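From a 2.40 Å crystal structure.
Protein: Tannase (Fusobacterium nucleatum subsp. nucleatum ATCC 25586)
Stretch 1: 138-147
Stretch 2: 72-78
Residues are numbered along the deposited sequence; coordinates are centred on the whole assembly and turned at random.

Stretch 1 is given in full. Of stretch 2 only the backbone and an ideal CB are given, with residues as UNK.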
# COMPACT_ATOMS: atom_id res chain seq x y z
N ASP A 138 -10.57 10.33 -0.80
CA ASP A 138 -11.26 10.16 0.48
C ASP A 138 -10.29 10.25 1.65
O ASP A 138 -10.56 10.94 2.64
CB ASP A 138 -12.02 8.82 0.49
CG ASP A 138 -13.26 8.81 -0.44
OD1 ASP A 138 -13.74 7.72 -0.82
OD2 ASP A 138 -13.78 9.90 -0.79
N LEU A 139 -9.12 9.60 1.53
CA LEU A 139 -8.12 9.65 2.59
C LEU A 139 -7.61 11.07 2.81
O LEU A 139 -7.43 11.49 3.96
CB LEU A 139 -6.94 8.71 2.25
CG LEU A 139 -7.23 7.21 2.24
CD1 LEU A 139 -5.96 6.40 2.41
CD2 LEU A 139 -8.25 6.83 3.31
N LYS A 140 -7.35 11.81 1.73
CA LYS A 140 -6.97 13.22 1.86
C LYS A 140 -8.05 14.01 2.57
O LYS A 140 -7.77 14.77 3.50
CB LYS A 140 -6.68 13.81 0.47
CG LYS A 140 -5.36 13.32 -0.14
CD LYS A 140 -5.23 13.70 -1.62
CE LYS A 140 -3.85 13.30 -2.12
NZ LYS A 140 -2.75 14.16 -1.52
N ALA A 141 -9.30 13.81 2.16
CA ALA A 141 -10.43 14.52 2.74
C ALA A 141 -10.60 14.23 4.23
O ALA A 141 -11.01 15.11 4.98
CB ALA A 141 -11.70 14.13 1.99
N ALA A 142 -10.30 13.01 4.67
CA ALA A 142 -10.40 12.72 6.10
C ALA A 142 -9.28 13.40 6.87
O ALA A 142 -9.51 13.92 7.96
CB ALA A 142 -10.41 11.21 6.35
N VAL A 143 -8.06 13.41 6.32
CA VAL A 143 -6.97 14.18 6.93
C VAL A 143 -7.37 15.64 7.08
O VAL A 143 -7.16 16.25 8.14
CB VAL A 143 -5.68 14.05 6.10
CG1 VAL A 143 -4.58 14.99 6.63
CG2 VAL A 143 -5.17 12.65 6.14
N ARG A 144 -7.94 16.22 6.04
CA ARG A 144 -8.33 17.62 6.11
C ARG A 144 -9.33 17.85 7.24
O ARG A 144 -9.24 18.84 7.96
CB ARG A 144 -8.89 18.06 4.76
CG ARG A 144 -7.85 17.94 3.66
CD ARG A 144 -8.33 18.44 2.33
NE ARG A 144 -7.22 18.66 1.40
CZ ARG A 144 -6.76 19.86 1.06
NH1 ARG A 144 -7.31 20.96 1.56
NH2 ARG A 144 -5.77 19.96 0.20
N TYR A 145 -10.27 16.91 7.41
CA TYR A 145 -11.17 16.93 8.56
C TYR A 145 -10.41 16.92 9.87
O TYR A 145 -10.75 17.67 10.80
CB TYR A 145 -12.11 15.72 8.49
CG TYR A 145 -13.08 15.61 9.65
CD1 TYR A 145 -14.38 16.09 9.54
CD2 TYR A 145 -12.68 15.01 10.84
CE1 TYR A 145 -15.26 16.00 10.58
CE2 TYR A 145 -13.56 14.91 11.90
CZ TYR A 145 -14.85 15.40 11.77
OH TYR A 145 -15.72 15.31 12.83
N LEU A 146 -9.38 16.08 9.98
CA LEU A 146 -8.56 16.05 11.20
C LEU A 146 -7.92 17.40 11.47
O LEU A 146 -7.91 17.86 12.62
CB LEU A 146 -7.49 14.98 11.09
CG LEU A 146 -8.02 13.55 11.01
CD1 LEU A 146 -6.86 12.57 11.10
CD2 LEU A 146 -9.03 13.32 12.10
N TYR A 147 -7.37 18.06 10.44
CA TYR A 147 -6.73 19.37 10.65
C TYR A 147 -7.75 20.43 11.04
O TYR A 147 -7.51 21.22 11.96
CB TYR A 147 -5.97 19.81 9.39
CG TYR A 147 -4.58 19.22 9.31
CD1 TYR A 147 -3.57 19.61 10.20
CD2 TYR A 147 -4.27 18.25 8.36
CE1 TYR A 147 -2.30 19.06 10.13
CE2 TYR A 147 -2.99 17.70 8.27
CZ TYR A 147 -2.01 18.10 9.16
OH TYR A 147 -0.76 17.54 9.07
N UNK A 72 0.28 11.46 19.08
CA UNK A 72 0.21 11.14 17.66
C UNK A 72 -1.15 10.54 17.30
O UNK A 72 -1.82 9.93 18.13
CB UNK A 72 1.33 10.17 17.28
N UNK A 73 -1.54 10.73 16.04
CA UNK A 73 -2.81 10.25 15.52
C UNK A 73 -2.50 9.10 14.58
O UNK A 73 -1.82 9.29 13.56
CB UNK A 73 -3.59 11.36 14.81
N UNK A 74 -2.97 7.90 14.94
CA UNK A 74 -2.77 6.70 14.14
C UNK A 74 -3.91 6.59 13.13
O UNK A 74 -5.09 6.55 13.52
CB UNK A 74 -2.70 5.45 15.02
N UNK A 75 -3.56 6.52 11.85
CA UNK A 75 -4.48 6.67 10.72
C UNK A 75 -4.50 5.41 9.83
O UNK A 75 -3.99 5.44 8.70
CB UNK A 75 -4.09 7.89 9.89
N UNK A 76 -5.09 4.31 10.30
CA UNK A 76 -5.19 3.10 9.45
C UNK A 76 -6.36 3.11 8.47
O UNK A 76 -7.49 3.47 8.82
CB UNK A 76 -5.31 1.86 10.34
N UNK A 77 -6.09 2.69 7.23
CA UNK A 77 -7.15 2.41 6.26
C UNK A 77 -7.24 0.90 6.02
O UNK A 77 -6.30 0.16 6.30
CB UNK A 77 -6.89 3.15 4.95
N UNK A 78 -8.39 0.45 5.52
CA UNK A 78 -8.68 -0.98 5.41
C UNK A 78 -8.76 -1.47 3.97
O UNK A 78 -9.22 -2.59 3.73
CB UNK A 78 -10.00 -1.30 6.12

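Stretch 1 is a helix, and the strand leading up to position 76 runs nearly antiparallel to it, at 161°, with the axes no closer than 11.2 Å. A gap of that size must be filled by side chains, and the helix offers Leu139, Ala142, Val143 and Leu146, an almost wholly apolar surface.

Position 72 has phi/psi of -52/154, and nothing of the helix lies within 5.5 Å of its ideal CB. The phi value is compatible with proline but also with most other residues. The residue is Pro72.

At position 73 CA-to-CB points toward the helix, and the ideal CB is 5.1 Å from Leu146 CD1. The extended backbone, -110/116, suits a beta-branched residue, and the leucine methyl favours an apolar chain of moderate size, such as valine, isoleucine or leucine. Ile73 occupies the site, with chi1 in m, and its CG2 lies 4.1 Å from Leu146 CD1.

Position 74 is the alternate strand residue and its CB is out of reach of the helix, so stretch 1 gives no guidance. It is Phe74.

Position 75 points toward the helix again, yet no helix atom comes within 5.5 Å of its ideal CB. Ahead lies a space lined by Leu139, Ala142, Val143 and Leu146, where the small Ala142 leaves room. A long apolar side chain such as phenylalanine, leucine or methionine could reach them. Phe75, with chi1 in t, makes the largest contribution of the stretch, 100 Å² of its area being covered. Val143 CG2 sits over one ring face, 4.3 Å from the centroid, in a CH-pi contact, while Ala142 CB meets the ring edge 4.0 Å from Phe75 CZ. Phe75 CD1 packs 3.9 Å from Leu146 CD1, and Phe75 CZ also approaches the backbone Leu139 O at 3.8 Å. That oxygen already accepts a hydrogen bond from Val143 N, so an apolar neighbour does not leave it unsatisfied.

Position 76, at -83/137, is turned out of reach; its phi admits proline among many others, and Pro76 is found.

Position 77 faces the helix, with its ideal CB 4.2 Å from Leu139 CD1. A small or medium apolar residue would suit that methyl, and a polar one could fit if bonded elsewhere. Asn77 is such a case: ND2 lies 3.8 Å from Leu139 CD1, a packing contact only, and hydrogen-bonds elsewhere in the structure.

Nothing of the helix lies within 5.5 Å of the ideal CB at 78, so stretch 1 would accept a polar or an apolar chain there; the residue is Thr78.

Stretch 2, residues 72-78: PIFFPNT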
# COMPACT_ATOMS: atom_id res chain seq x y z
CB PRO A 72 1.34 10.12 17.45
CG PRO A 72 2.24 10.30 18.59
CD PRO A 72 1.44 10.83 19.75
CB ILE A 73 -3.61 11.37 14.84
CG1 ILE A 73 -3.97 12.46 15.87
CG2 ILE A 73 -4.91 10.84 14.20
CD1 ILE A 73 -4.83 13.57 15.32
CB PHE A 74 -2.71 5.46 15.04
CG PHE A 74 -2.42 4.17 14.30
CD1 PHE A 74 -1.18 3.96 13.70
CD2 PHE A 74 -3.39 3.17 14.22
CE1 PHE A 74 -0.91 2.77 13.02
CE2 PHE A 74 -3.13 1.98 13.53
CZ PHE A 74 -1.88 1.78 12.92
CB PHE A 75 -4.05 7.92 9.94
CG PHE A 75 -5.06 8.40 8.93
CD1 PHE A 75 -6.18 9.12 9.34
CD2 PHE A 75 -4.87 8.18 7.57
CE1 PHE A 75 -7.14 9.56 8.41
CE2 PHE A 75 -5.81 8.65 6.64
CZ PHE A 75 -6.94 9.33 7.06
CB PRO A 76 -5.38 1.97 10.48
CG PRO A 76 -6.15 2.64 11.61
CD PRO A 76 -5.67 4.09 11.65
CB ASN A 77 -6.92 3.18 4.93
CG ASN A 77 -5.95 2.49 3.97
OD1 ASN A 77 -6.29 1.47 3.39
ND2 ASN A 77 -4.75 3.09 3.77
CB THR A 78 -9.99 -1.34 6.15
OG1 THR A 78 -11.13 -0.82 5.45
CG2 THR A 78 -9.97 -0.79 7.59
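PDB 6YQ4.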